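Long-range contacts in ribonuclease H (Uncultured organism, PDB 3U3G), which probably hydrolyses the RNA strand of RNA/DNA hybrids: residues G20-V24 with E51-A56; H34-A38 with R55-D59; E79-M85 with V115-I119. One frame throughout, in Å; residues are numbered along the deposited sequence.

Contact 1 of 3, residues G20-V24 with E51-A56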
loop_
_atom_site.group_PDB
_atom_site.type_symbol
_atom_site.label_atom_id
_atom_site.label_comp_id
_atom_site.label_asym_id
_atom_site.label_seq_id
_atom_site.Cartn_x
_atom_site.Cartn_y
_atom_site.Cartn_z
ATOM N N GLY A 20 -2.738 10.947 -3.639
ATOM C CA GLY A 20 -3.053 10.512 -2.293
ATOM C C GLY A 20 -2.753 9.044 -2.115
ATOM O O GLY A 20 -2.703 8.282 -3.082
ATOM N N ILE A 21 -2.644 8.635 -0.853
ATOM C CA ILE A 21 -2.479 7.220 -0.512
ATOM C C ILE A 21 -3.488 6.826 0.551
ATOM O O ILE A 21 -3.948 7.676 1.331
ATOM C CB ILE A 21 -1.045 6.901 -0.045
ATOM C CG1 ILE A 21 -0.683 7.712 1.207
ATOM C CG2 ILE A 21 -0.061 7.140 -1.202
ATOM C CD1 ILE A 21 0.667 7.395 1.759
ATOM N N GLY A 22 -3.835 5.542 0.565
ATOM C CA GLY A 22 -4.758 4.983 1.555
ATOM C C GLY A 22 -4.271 3.623 1.997
ATOM O O GLY A 22 -3.811 2.822 1.185
ATOM N N VAL A 23 -4.257 3.410 3.306
ATOM C CA VAL A 23 -3.888 2.135 3.899
ATOM C C VAL A 23 -4.950 1.776 4.933
ATOM O O VAL A 23 -5.303 2.603 5.791
ATOM C CB VAL A 23 -2.522 2.224 4.616
ATOM C CG1 VAL A 23 -2.149 0.876 5.221
ATOM C CG2 VAL A 23 -1.414 2.751 3.662
ATOM N N VAL A 24 -5.470 0.556 4.854
ATOM C CA VAL A 24 -6.351 0.021 5.885
ATOM C C VAL A 24 -5.676 -1.215 6.457
ATOM O O VAL A 24 -5.189 -2.081 5.708
ATOM C CB VAL A 24 -7.724 -0.402 5.298
ATOM C CG1 VAL A 24 -8.613 -0.991 6.384
ATOM C CG2 VAL A 24 -8.397 0.774 4.593
ATOM N N GLU A 51 3.931 4.408 -3.352
ATOM C CA GLU A 51 4.079 5.175 -2.116
ATOM C C GLU A 51 3.131 4.662 -1.034
ATOM O O GLU A 51 3.455 4.714 0.148
ATOM C CB GLU A 51 3.848 6.670 -2.359
ATOM C CG GLU A 51 4.912 7.400 -3.168
ATOM C CD GLU A 51 6.182 7.704 -2.379
ATOM O OE1 GLU A 51 6.429 7.084 -1.307
ATOM O OE2 GLU A 51 6.979 8.529 -2.889
ATOM N N ALA A 52 1.945 4.196 -1.415
ATOM C CA ALA A 52 1.022 3.672 -0.425
ATOM C C ALA A 52 1.566 2.404 0.219
ATOM O O ALA A 52 1.448 2.216 1.435
ATOM C CB ALA A 52 -0.342 3.409 -1.056
ATOM N N LEU A 53 2.227 1.555 -0.575
ATOM C CA LEU A 53 2.917 0.395 -0.008
ATOM C C LEU A 53 4.047 0.811 0.949
ATOM O O LEU A 53 4.212 0.204 2.012
ATOM C CB LEU A 53 3.477 -0.509 -1.114
ATOM C CG LEU A 53 2.481 -1.270 -1.978
ATOM C CD1 LEU A 53 3.176 -1.773 -3.240
ATOM C CD2 LEU A 53 1.923 -2.431 -1.172
ATOM N N ILE A 54 4.864 1.778 0.529
ATOM C CA ILE A 54 5.931 2.271 1.396
ATOM C C ILE A 54 5.368 2.788 2.733
ATOM O O ILE A 54 5.881 2.463 3.797
ATOM C CB ILE A 54 6.760 3.334 0.670
ATOM C CG1 ILE A 54 7.509 2.671 -0.492
ATOM C CG2 ILE A 54 7.727 4.010 1.630
ATOM C CD1 ILE A 54 8.166 3.651 -1.430
ATOM N N ARG A 55 4.251 3.500 2.667
ATOM C CA ARG A 55 3.590 3.993 3.864
ATOM C C ARG A 55 3.025 2.867 4.717
ATOM O O ARG A 55 3.210 2.868 5.931
ATOM C CB ARG A 55 2.493 4.993 3.508
ATOM C CG ARG A 55 1.567 5.371 4.665
ATOM C CD ARG A 55 2.279 6.083 5.834
ATOM N NE ARG A 55 1.321 6.506 6.875
ATOM C CZ ARG A 55 0.664 7.659 6.847
ATOM N NH1 ARG A 55 -0.272 7.908 7.758
ATOM N NH2 ARG A 55 0.952 8.566 5.922
ATOM N N ALA A 56 2.440 1.846 4.087
ATOM C CA ALA A 56 1.993 0.687 4.869
ATOM C C ALA A 56 3.133 -0.001 5.609
ATOM O O ALA A 56 2.991 -0.377 6.775
ATOM C CB ALA A 56 1.239 -0.310 3.992
#
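A52 O of the helix has two neighbours, V23 CG2 on the strand and A56 N one turn further along. A56 N donates the helical hydrogen bond at 2.9 Å to A52 O. V23 CG2 packs against A52 O at 3.7 Å. The other methyl of the same valine, V23 CG1, is anti to the backbone N (chi1 -180°) and beside the carbonyl carbon. There it meets A56 CB at 3.8 Å. The two branches thus sit along one helical turn, between A52 and A56.

I21, two residues before V23 on the same side of the strand, packs against A52. Its CB lies 3.7 Å from A52 CB, methyl against branch point. Its CG2 comes close to the helix backbone, 3.6 Å from A52 N, and also reaches the CB of E51. With only a methyl on A52 the two backbones come close: the CA atoms of I21 and A52 are 5.0 Å apart.

Strand 17-26 belongs to the mixed sheet of the RNase H fold, and helix 45-60 covers one face of that sheet. The two segments run at 43° to each other. I21 and V23 point toward the helix, while G22 between them brings no side chain. Strand 3-12 continues the floor below A56 through I6 and T8.

At the outer side, I21 CG1 lies between the backbone N and the carbonyl carbon (chi1 60°). The chain then extends, and CD1 lands 3.5 Å from R55 CB. R55 CG is nearby too, and the two side chains cross at about a right angle. The methyl therefore touches the aliphatic root of the arginine. The charged end of R55 is paired with D59. E51 turns its carboxylate away from the strand, to a salt bridge with K99.

Contact 2 of 3, residues H34-A38 with R55-D59; sequences HESSA and RALED
S36 CB lies over one face of the R55 guanidinium and comes within 3.4 Å of R55 NH1. From CB the side chain turns to put OG anti to the carbonyl carbon (chi1 -67°), beside the backbone N. OG then reaches across to the helix and donates a hydrogen bond of 2.7 Å to D59 OD2. It meets that oxygen on the syn side, somewhat out of the carboxylate plane. The same OG accepts from its own strand: H34 NE2 donates to S36 OG at 2.9 Å. This bond lies near the plane of the imidazole, at the ring edge, but it is bent, with an N-H...acceptor angle of 134°. R55 NH1 is also close, 3.1 Å from S36 OG.

D59 thus faces two partners with its two oxygens. OD2 takes the serine, and OD1 takes R55 NE in a salt bridge of 2.9 Å. That bond spans one turn of the helix. D59 OD1 sits in the guanidinium plane, which should limit rotation of the arginine's end. The H34 and D59 side chains cross at about a right angle, their ring and carboxylate planes 64° apart, with H34 CD2 3.7 Å from D59 OD2.

In the RNase H fold helix 45-60 lies across one face of the sheet, and strand 32-41 is an outermost strand of that sheet within the chain. The alternation of the strand is plain here. H34, S36 and A38 point toward helix 45-60, whereas E35 and S37 point away and bond to R126 and L130 of helix 125-139.

A38 completes the row. Its CB lies 3.7 Å from R55 NH2, obliquely to the guanidinium.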
loop_
_atom_site.group_PDB
_atom_site.type_symbol
_atom_site.label_atom_id
_atom_site.label_comp_id
_atom_site.label_asym_id
_atom_site.label_seq_id
_atom_site.Cartn_x
_atom_site.Cartn_y
_atom_site.Cartn_z
ATOM N N HIS A 34 -5.886 0.107 12.035
ATOM C CA HIS A 34 -5.291 1.391 11.637
ATOM C C HIS A 34 -5.838 1.794 10.281
ATOM O O HIS A 34 -6.205 0.928 9.466
ATOM C CB HIS A 34 -3.759 1.269 11.561
ATOM C CG HIS A 34 -3.074 2.569 11.283
ATOM N ND1 HIS A 34 -2.951 3.566 12.227
ATOM C CD2 HIS A 34 -2.478 3.033 10.158
ATOM C CE1 HIS A 34 -2.383 4.621 11.667
ATOM N NE2 HIS A 34 -2.089 4.324 10.413
ATOM N N GLU A 35 -5.925 3.104 10.054
ATOM C CA GLU A 35 -6.083 3.652 8.712
ATOM C C GLU A 35 -5.075 4.770 8.493
ATOM O O GLU A 35 -4.903 5.623 9.364
ATOM C CB GLU A 35 -7.507 4.194 8.524
ATOM C CG GLU A 35 -8.601 3.130 8.644
ATOM C CD GLU A 35 -9.986 3.672 8.328
ATOM O OE1 GLU A 35 -10.194 4.898 8.420
ATOM O OE2 GLU A 35 -10.866 2.850 8.004
ATOM N N SER A 36 -4.524 4.856 7.285
ATOM C CA SER A 36 -3.732 6.020 6.869
ATOM C C SER A 36 -4.410 6.653 5.652
ATOM O O SER A 36 -4.768 5.946 4.696
ATOM C CB SER A 36 -2.329 5.567 6.492
ATOM O OG SER A 36 -1.628 5.083 7.640
ATOM N N SER A 37 -4.493 7.976 5.636
ATOM C CA SER A 37 -5.011 8.727 4.497
ATOM C C SER A 37 -4.146 9.971 4.360
ATOM O O SER A 37 -4.062 10.755 5.297
ATOM C CB SER A 37 -6.453 9.151 4.795
ATOM O OG SER A 37 -6.926 10.059 3.821
ATOM N N ALA A 38 -3.390 10.087 3.273
ATOM C CA ALA A 38 -2.409 11.165 3.174
ATOM C C ALA A 38 -2.333 11.756 1.772
ATOM O O ALA A 38 -2.339 11.025 0.788
ATOM C CB ALA A 38 -1.037 10.689 3.630
ATOM N N ARG A 55 4.251 3.500 2.667
ATOM C CA ARG A 55 3.590 3.993 3.864
ATOM C C ARG A 55 3.025 2.867 4.717
ATOM O O ARG A 55 3.210 2.868 5.931
ATOM C CB ARG A 55 2.493 4.993 3.508
ATOM C CG ARG A 55 1.567 5.371 4.665
ATOM C CD ARG A 55 2.279 6.083 5.834
ATOM N NE ARG A 55 1.321 6.506 6.875
ATOM C CZ ARG A 55 0.664 7.659 6.847
ATOM N NH1 ARG A 55 -0.272 7.908 7.758
ATOM N NH2 ARG A 55 0.952 8.566 5.922
ATOM N N ALA A 56 2.440 1.846 4.087
ATOM C CA ALA A 56 1.993 0.687 4.869
ATOM C C ALA A 56 3.133 -0.001 5.609
ATOM O O ALA A 56 2.991 -0.377 6.775
ATOM C CB ALA A 56 1.239 -0.310 3.992
ATOM N N LEU A 57 4.278 -0.148 4.936
ATOM C CA LEU A 57 5.458 -0.729 5.579
ATOM C C LEU A 57 5.999 0.115 6.739
ATOM O O LEU A 57 6.466 -0.444 7.739
ATOM C CB LEU A 57 6.552 -0.993 4.542
ATOM C CG LEU A 57 6.147 -2.080 3.545
ATOM C CD1 LEU A 57 7.128 -2.057 2.377
ATOM C CD2 LEU A 57 6.168 -3.471 4.200
ATOM N N GLU A 58 5.854 1.435 6.642
ATOM C CA GLU A 58 6.179 2.334 7.740
ATOM C C GLU A 58 5.194 2.178 8.897
ATOM O O GLU A 58 5.596 2.074 10.065
ATOM C CB GLU A 58 6.204 3.773 7.219
ATOM C CG GLU A 58 6.210 4.869 8.268
ATOM C CD GLU A 58 7.601 5.259 8.713
ATOM O OE1 GLU A 58 8.538 4.446 8.502
ATOM O OE2 GLU A 58 7.703 6.261 9.472
ATOM N N ASP A 59 3.905 2.157 8.572
ATOM C CA ASP A 59 2.866 1.980 9.587
ATOM C C ASP A 59 3.153 0.722 10.387
ATOM O O ASP A 59 2.986 0.696 11.603
ATOM C CB ASP A 59 1.503 1.828 8.910
ATOM C CG ASP A 59 1.007 3.122 8.273
ATOM O OD1 ASP A 59 1.371 4.224 8.737
ATOM O OD2 ASP A 59 0.078 3.023 7.448
#

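Contact 3 of 3, residues E79-M85 with V115-I119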
loop_
_atom_site.group_PDB
_atom_site.type_symbol
_atom_site.label_atom_id
_atom_site.label_comp_id
_atom_site.label_asym_id
_atom_site.label_seq_id
_atom_site.Cartn_x
_atom_site.Cartn_y
_atom_site.Cartn_z
ATOM N N GLU A 79 -3.669 -6.212 -10.189
ATOM C CA GLU A 79 -2.999 -7.476 -10.408
ATOM C C GLU A 79 -1.558 -7.259 -10.878
ATOM O O GLU A 79 -0.647 -7.975 -10.463
ATOM C CB GLU A 79 -3.767 -8.380 -11.386
ATOM C CG GLU A 79 -3.136 -9.757 -11.451
ATOM C CD GLU A 79 -3.908 -10.768 -12.268
ATOM O OE1 GLU A 79 -4.979 -10.432 -12.801
ATOM O OE2 GLU A 79 -3.446 -11.927 -12.302
ATOM N N LEU A 80 -1.355 -6.275 -11.752
ATOM C CA LEU A 80 -0.018 -5.952 -12.217
ATOM C C LEU A 80 0.940 -5.664 -11.061
ATOM O O LEU A 80 2.017 -6.234 -10.988
ATOM C CB LEU A 80 -0.054 -4.763 -13.171
ATOM C CG LEU A 80 1.307 -4.260 -13.642
ATOM C CD1 LEU A 80 2.015 -5.335 -14.436
ATOM C CD2 LEU A 80 1.131 -3.010 -14.484
ATOM N N ILE A 81 0.522 -4.813 -10.131
ATOM C CA ILE A 81 1.429 -4.446 -9.055
ATOM C C ILE A 81 1.680 -5.629 -8.119
ATOM O O ILE A 81 2.805 -5.864 -7.694
ATOM C CB ILE A 81 0.936 -3.217 -8.289
ATOM C CG1 ILE A 81 0.966 -2.002 -9.220
ATOM C CG2 ILE A 81 1.842 -2.968 -7.083
ATOM C CD1 ILE A 81 0.318 -0.776 -8.635
ATOM N N VAL A 82 0.663 -6.449 -7.901
ATOM C CA VAL A 82 0.871 -7.674 -7.126
ATOM C C VAL A 82 1.897 -8.601 -7.781
ATOM O O VAL A 82 2.841 -9.050 -7.128
ATOM C CB VAL A 82 -0.456 -8.414 -6.903
ATOM C CG1 VAL A 82 -0.202 -9.795 -6.316
ATOM C CG2 VAL A 82 -1.365 -7.609 -5.975
ATOM N N ARG A 83 1.781 -8.803 -9.092
ATOM C CA ARG A 83 2.726 -9.672 -9.773
ATOM C C ARG A 83 4.133 -9.094 -9.787
ATOM O O ARG A 83 5.111 -9.829 -9.774
ATOM C CB ARG A 83 2.250 -10.008 -11.188
ATOM C CG ARG A 83 0.892 -10.715 -11.269
ATOM C CD ARG A 83 0.765 -11.961 -10.390
ATOM N NE ARG A 83 -0.651 -12.357 -10.343
ATOM C CZ ARG A 83 -1.326 -12.694 -9.249
ATOM N NH1 ARG A 83 -0.731 -12.878 -8.057
ATOM N NH2 ARG A 83 -2.637 -12.849 -9.328
ATOM N N GLN A 84 4.224 -7.771 -9.891
ATOM C CA GLN A 84 5.518 -7.088 -9.803
ATOM C C GLN A 84 6.139 -7.305 -8.425
ATOM O O GLN A 84 7.291 -7.715 -8.311
ATOM C CB GLN A 84 5.346 -5.589 -10.070
ATOM C CG GLN A 84 5.083 -5.277 -11.537
ATOM C CD GLN A 84 4.759 -3.813 -11.786
ATOM O OE1 GLN A 84 4.347 -3.073 -10.879
ATOM N NE2 GLN A 84 4.816 -3.424 -13.047
ATOM N N MET A 85 5.339 -7.085 -7.385
ATOM C CA MET A 85 5.831 -7.211 -6.017
ATOM C C MET A 85 6.252 -8.637 -5.667
ATOM O O MET A 85 7.200 -8.847 -4.918
ATOM C CB MET A 85 4.782 -6.701 -5.022
ATOM C CG MET A 85 4.529 -5.196 -5.082
ATOM S SD MET A 85 5.994 -4.235 -4.667
ATOM C CE MET A 85 5.741 -2.781 -5.680
ATOM N N VAL A 115 3.065 -11.562 2.473
ATOM C CA VAL A 115 2.530 -12.044 1.203
ATOM C C VAL A 115 1.610 -11.027 0.562
ATOM O O VAL A 115 1.055 -10.169 1.245
ATOM C CB VAL A 115 1.814 -13.386 1.316
ATOM C CG1 VAL A 115 2.776 -14.461 1.779
ATOM C CG2 VAL A 115 0.636 -13.287 2.241
ATOM N N PHE A 116 1.568 -11.041 -0.761
ATOM C CA PHE A 116 0.706 -10.161 -1.543
ATOM C C PHE A 116 -0.457 -10.947 -2.143
ATOM O O PHE A 116 -0.288 -12.094 -2.591
ATOM C CB PHE A 116 1.505 -9.514 -2.677
ATOM C CG PHE A 116 2.563 -8.556 -2.205
ATOM C CD1 PHE A 116 2.286 -7.199 -2.122
ATOM C CD2 PHE A 116 3.858 -8.986 -1.974
ATOM C CE1 PHE A 116 3.250 -6.311 -1.675
ATOM C CE2 PHE A 116 4.823 -8.096 -1.499
ATOM C CZ PHE A 116 4.504 -6.764 -1.352
ATOM N N VAL A 117 -1.631 -10.326 -2.172
ATOM C CA VAL A 117 -2.835 -10.958 -2.687
ATOM C C VAL A 117 -3.596 -9.984 -3.572
ATOM O O VAL A 117 -3.857 -8.849 -3.171
ATOM C CB VAL A 117 -3.766 -11.397 -1.539
ATOM C CG1 VAL A 117 -5.096 -11.900 -2.077
ATOM C CG2 VAL A 117 -3.100 -12.480 -0.703
ATOM N N HIS A 118 -3.924 -10.414 -4.785
ATOM C CA HIS A 118 -4.722 -9.609 -5.704
ATOM C C HIS A 118 -6.205 -9.792 -5.391
ATOM O O HIS A 118 -6.679 -10.918 -5.295
ATOM C CB HIS A 118 -4.428 -10.006 -7.156
ATOM C CG HIS A 118 -5.457 -9.544 -8.138
ATOM N ND1 HIS A 118 -5.832 -8.226 -8.272
ATOM C CD2 HIS A 118 -6.063 -10.208 -9.150
ATOM C CE1 HIS A 118 -6.761 -8.133 -9.210
ATOM N NE2 HIS A 118 -6.868 -9.308 -9.801
ATOM N N ILE A 119 -6.881 -8.699 -5.054
ATOM C CA ILE A 119 -8.323 -8.718 -4.796
ATOM C C ILE A 119 -9.054 -7.880 -5.859
ATOM O O ILE A 119 -8.474 -6.976 -6.448
ATOM C CB ILE A 119 -8.629 -8.158 -3.378
ATOM C CG1 ILE A 119 -8.066 -6.735 -3.231
ATOM C CG2 ILE A 119 -8.030 -9.078 -2.329
ATOM C CD1 ILE A 119 -8.533 -6.006 -1.962
HETATM O O HOH W 1 -2.934 -12.982 -5.889
#
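Helix 79-85 runs nearly antiparallel to strand 115-118, at 157°, with the axes 7.9 Å apart. At one end E79 CB sits over the centre of the H118 ring, in a CH-pi contact 3.5 Å from the ring centroid. The E79 carboxylate continues past the ring, its plane 18° from that of the imidazole. Replacing H118 by an alanine removes the ring, and the E79 side chain is likely to lose its flat support and turn more freely.

R83 arises away from the strand, but its bent chain swings the guanidinium back. R83 NH2 donates to E79 OE2 at 3.2 Å, part of a salt bridge. R83 NH1 donates to water 1 and also to Q86; the water accepts from H118 N as well, at 3.0 Å. The water thus links the guanidinium to the strand backbone.

In the middle, V82 CG1 meets F116 CB at 4.0 Å, and V82 CG2 lies near H118 CA. At the far end M85 CB sits over the centre of the F116 ring, 3.6 Å from the centroid. M85 SD makes an oblique Met-aromatic contact with the same ring. Strand 115-118 is parallel to its sheet neighbour 71-76, and helix 79-85 lies on the beta-alpha-beta connection between them, as in the RNase H fold.

How the contacts relate
From the N terminus, contact 1 opens on strand 17-26 and contact 2 on the next strand, 32-41. Both loops close on the same stretch of helix 45-60, overlapping at R55 and A56, so they neither strictly nest nor strictly cross. The two strands are hydrogen-bonded neighbours, as in V23 O to S36 N. Together they tie the antiparallel side of the sheet to one helix. Contact 3 opens only after both have closed. Its loop joins helix 79-85 to the strand at the other edge, 115-118. L53 of helix 45-60 packs on M85 and F116, which connects contact 1 to contact 3. Contacts 2 and 3 do not touch.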